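PDB 4L8N: PDZ domain protein from Parabacteroides distasonis, which is of unknown function but binds magnesium and carries a DUF4136 domain and PDZ domains, which suggest a part in recognising peptides or proteins. Local coordinates for residues C10-Y16 with I67-N72. Numbering follows the deposited sequence.
Sequences CRLGFTY and IPQLLN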
ATOM      1  N   CYS A  10      -5.230  -8.387  42.640  1.00 97.70           N
ATOM      2  CA  CYS A  10      -5.967  -9.316  41.785  1.00 96.39           C
ATOM      3  C   CYS A  10      -6.037  -8.846  40.351  1.00 99.09           C
ATOM      4  O   CYS A  10      -6.011  -7.647  40.060  1.00 99.90           O
ATOM      5  CB  CYS A  10      -7.358  -9.569  42.332  1.00 98.50           C
ATOM      6  SG  CYS A  10      -7.364 -10.080  44.053  1.00104.74           S
ATOM      7  N   ARG A  11      -6.178  -9.823  39.459  1.00 92.77           N
ATOM      8  CA  ARG A  11      -6.185  -9.669  38.014  1.00 89.42           C
ATOM      9  C   ARG A  11      -7.155 -10.645  37.395  1.00 90.53           C
ATOM     10  O   ARG A  11      -7.460 -11.690  37.979  1.00 90.79           O
ATOM     11  CB  ARG A  11      -4.754  -9.992  37.514  1.00 87.07           C
ATOM     12  CG  ARG A  11      -4.289  -9.270  36.258  1.00 97.86           C
ATOM     13  CD  ARG A  11      -3.859 -10.219  35.143  1.00106.07           C
ATOM     14  NE  ARG A  11      -2.642 -10.993  35.426  1.00116.39           N
ATOM     15  CZ  ARG A  11      -2.619 -12.293  35.725  1.00130.88           C
ATOM     16  NH1 ARG A  11      -3.750 -12.985  35.819  1.00117.48           N
ATOM     17  NH2 ARG A  11      -1.464 -12.910  35.944  1.00114.61           N
ATOM     18  N   LEU A  12      -7.620 -10.331  36.196  1.00 84.78           N
ATOM     19  CA  LEU A  12      -8.400 -11.278  35.418  1.00 82.40           C
ATOM     20  C   LEU A  12      -7.453 -11.772  34.350  1.00 80.56           C
ATOM     21  O   LEU A  12      -6.573 -11.025  33.912  1.00 78.75           O
ATOM     22  CB  LEU A  12      -9.687 -10.684  34.873  1.00 83.05           C
ATOM     23  CG  LEU A  12     -10.792 -10.575  35.913  1.00 89.70           C
ATOM     24  CD1 LEU A  12     -10.809  -9.188  36.531  1.00 91.69           C
ATOM     25  CD2 LEU A  12     -12.150 -10.965  35.331  1.00 90.59           C
ATOM     26  N   GLY A  13      -7.546 -13.050  34.020  1.00 73.84           N
ATOM     27  CA  GLY A  13      -6.622 -13.665  33.076  1.00 69.77           C
ATOM     28  C   GLY A  13      -6.762 -13.313  31.611  1.00 66.13           C
ATOM     29  O   GLY A  13      -6.568 -14.187  30.757  1.00 64.23           O
ATOM     30  N   PHE A  14      -7.041 -12.038  31.299  1.00 60.30           N
ATOM     31  CA  PHE A  14      -7.165 -11.584  29.908  1.00 58.65           C
ATOM     32  C   PHE A  14      -6.993 -10.088  29.763  1.00 64.58           C
ATOM     33  O   PHE A  14      -7.290  -9.345  30.694  1.00 66.39           O
ATOM     34  CB  PHE A  14      -8.529 -11.996  29.295  1.00 59.72           C
ATOM     35  CG  PHE A  14      -9.755 -11.497  30.029  1.00 61.97           C
ATOM     36  CD1 PHE A  14     -10.244 -10.209  29.810  1.00 65.66           C
ATOM     37  CD2 PHE A  14     -10.458 -12.332  30.887  1.00 63.22           C
ATOM     38  CE1 PHE A  14     -11.371  -9.745  30.495  1.00 67.79           C
ATOM     39  CE2 PHE A  14     -11.593 -11.876  31.556  1.00 67.62           C
ATOM     40  CZ  PHE A  14     -12.038 -10.580  31.367  1.00 66.96           C
ATOM     41  N   THR A  15      -6.584  -9.649  28.563  1.00 61.56           N
ATOM     42  CA  THR A  15      -6.492  -8.238  28.159  1.00 62.15           C
ATOM     43  C   THR A  15      -7.668  -7.977  27.214  1.00 67.66           C
ATOM     44  O   THR A  15      -8.091  -8.888  26.500  1.00 67.43           O
ATOM     45  CB  THR A  15      -5.126  -7.893  27.526  1.00 68.45           C
ATOM     46  OG1 THR A  15      -4.941  -8.604  26.305  1.00 63.33           O
ATOM     47  CG2 THR A  15      -3.955  -8.165  28.457  1.00 69.42           C
ATOM     48  N   TYR A  16      -8.217  -6.762  27.221  1.00 65.00           N
ATOM     49  CA  TYR A  16      -9.360  -6.431  26.372  1.00 63.74           C
ATOM     50  C   TYR A  16      -9.334  -4.980  25.879  1.00 67.00           C
ATOM     51  O   TYR A  16      -8.572  -4.150  26.383  1.00 67.95           O
ATOM     52  CB  TYR A  16     -10.676  -6.685  27.136  1.00 65.80           C
ATOM     53  CG  TYR A  16     -10.976  -5.666  28.222  1.00 70.00           C
ATOM     54  CD1 TYR A  16     -10.505  -5.842  29.523  1.00 72.70           C
ATOM     55  CD2 TYR A  16     -11.763  -4.546  27.959  1.00 71.49           C
ATOM     56  CE1 TYR A  16     -10.781  -4.912  30.525  1.00 74.25           C
ATOM     57  CE2 TYR A  16     -12.021  -3.596  28.946  1.00 74.39           C
ATOM     58  CZ  TYR A  16     -11.542  -3.793  30.234  1.00 85.31           C
ATOM     59  OH  TYR A  16     -11.830  -2.884  31.229  1.00 91.18           O
ATOM     60  N   ILE A  67     -16.638  -0.228  33.654  1.00 99.43           N
ATOM     61  CA  ILE A  67     -16.488  -1.631  33.250  1.00 95.56           C
ATOM     62  C   ILE A  67     -15.272  -2.255  33.983  1.00 98.17           C
ATOM     63  O   ILE A  67     -15.457  -3.348  34.514  1.00 97.57           O
ATOM     64  CB  ILE A  67     -16.449  -1.835  31.706  1.00 95.44           C
ATOM     65  CG1 ILE A  67     -17.875  -2.090  31.191  1.00 95.45           C
ATOM     66  CG2 ILE A  67     -15.484  -2.977  31.265  1.00 92.83           C
ATOM     67  CD1 ILE A  67     -18.076  -1.852  29.743  1.00100.85           C
ATOM     68  N   PRO A  68     -14.065  -1.615  34.081  1.00 94.70           N
ATOM     69  CA  PRO A  68     -12.946  -2.264  34.797  1.00 94.16           C
ATOM     70  C   PRO A  68     -13.233  -2.591  36.268  1.00101.98           C
ATOM     71  O   PRO A  68     -12.773  -3.626  36.749  1.00101.51           O
ATOM     72  CB  PRO A  68     -11.806  -1.242  34.693  1.00 95.51           C
ATOM     73  CG  PRO A  68     -12.457   0.038  34.339  1.00101.31           C
ATOM     74  CD  PRO A  68     -13.628  -0.330  33.496  1.00 96.35           C
ATOM     75  N   GLN A  69     -13.996  -1.726  36.972  1.00102.23           N
ATOM     76  CA  GLN A  69     -14.368  -1.914  38.384  1.00104.30           C
ATOM     77  C   GLN A  69     -15.371  -3.056  38.529  1.00104.35           C
ATOM     78  O   GLN A  69     -15.277  -3.822  39.489  1.00104.97           O
ATOM     79  CB  GLN A  69     -14.954  -0.619  39.000  1.00109.06           C
ATOM     80  CG  GLN A  69     -13.929   0.495  39.262  1.00135.01           C
ATOM     81  CD  GLN A  69     -13.483   1.221  38.006  1.00155.53           C
ATOM     82  OE1 GLN A  69     -14.281   1.543  37.113  1.00147.07           O
ATOM     83  NE2 GLN A  69     -12.185   1.487  37.908  1.00149.18           N
ATOM     84  N   LEU A  70     -16.326  -3.159  37.579  1.00 96.63           N
ATOM     85  CA  LEU A  70     -17.366  -4.182  37.543  1.00 95.65           C
ATOM     86  C   LEU A  70     -16.780  -5.553  37.227  1.00 97.92           C
ATOM     87  O   LEU A  70     -17.328  -6.570  37.656  1.00 98.25           O
ATOM     88  CB  LEU A  70     -18.428  -3.805  36.507  1.00 95.25           C
ATOM     89  CG  LEU A  70     -19.874  -3.971  36.952  1.00101.62           C
ATOM     90  CD1 LEU A  70     -20.259  -2.931  37.987  1.00104.16           C
ATOM     91  CD2 LEU A  70     -20.810  -3.886  35.772  1.00103.68           C
ATOM     92  N   LEU A  71     -15.657  -5.571  36.491  1.00 92.77           N
ATOM     93  CA  LEU A  71     -14.936  -6.785  36.117  1.00 90.76           C
ATOM     94  C   LEU A  71     -14.042  -7.266  37.252  1.00 97.61           C
ATOM     95  O   LEU A  71     -13.749  -8.461  37.315  1.00 96.94           O
ATOM     96  CB  LEU A  71     -14.106  -6.574  34.842  1.00 87.72           C
ATOM     97  CG  LEU A  71     -14.846  -6.804  33.537  1.00 89.83           C
ATOM     98  CD1 LEU A  71     -14.013  -6.345  32.371  1.00 87.69           C
ATOM     99  CD2 LEU A  71     -15.268  -8.268  33.378  1.00 89.32           C
ATOM    100  N   ASN A  72     -13.618  -6.349  38.152  1.00 96.05           N
ATOM    101  CA  ASN A  72     -12.809  -6.687  39.325  1.00 96.20           C
ATOM    102  C   ASN A  72     -13.538  -6.207  40.602  1.00101.97           C
ATOM    103  O   ASN A  72     -13.119  -5.205  41.198  1.00102.37           O
ATOM    104  CB  ASN A  72     -11.398  -6.105  39.216  1.00 95.66           C
ATOM    105  CG  ASN A  72     -10.435  -6.722  40.203  1.00119.31           C
ATOM    106  OD1 ASN A  72      -9.808  -7.758  39.940  1.00114.87           O
ATOM    107  ND2 ASN A  72     -10.309  -6.106  41.367  1.00109.27           N
TER
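Y16 carries much of the apolar contact, reaching from strand 14-16 to I67, P68 and L71. Its ring passes obliquely by two aliphatic groups: CE1 lies 4.0 Å from CD1 of L71, and CZ 4.2 Å from CG2 of I67. CG sits between the backbone N and the carbonyl carbon (chi1 73°), which sends the phenol across to the helix, where OH rests 3.8 Å from CA of P68. Replacing Y16 by an alanine would probably open a gap over I67 and L71 and take from P68 the contact of the hydroxyl. F14 adds a looser touch, its ring edge turned to CD2 of L71, which lies 4.5 Å from CZ of F14.

At L71 and N72 apolar carbon meets polar oxygen: CD1 of L12 lies 3.1 Å from O of L71, with both its methyls beside that carbonyl. N72 flanks the same leucine, its OD1 3.8 Å from CD1 of L12 and 3.9 Å from CB of C10. No hydrogen bond crosses the interface, so the 322 Å² buried rests on van der Waals packing.

The short axes of strand 14-16 and helix 67-71 run nearly antiparallel at 161°, yet stand 12.3 Å apart, bridged by side chains. The L12-G13-F14 break in strand 8-18 is consistent with a GLGF-type carboxylate-binding loop, so strand and helix probably form the walls of the PDZ peptide groove, lined by L12, Y16 and L71. The helix packs on the antiparallel sheet: F14 touches I31 and I51, L71 meets I54, and C10 and N72 contact K97 of strand 91-101.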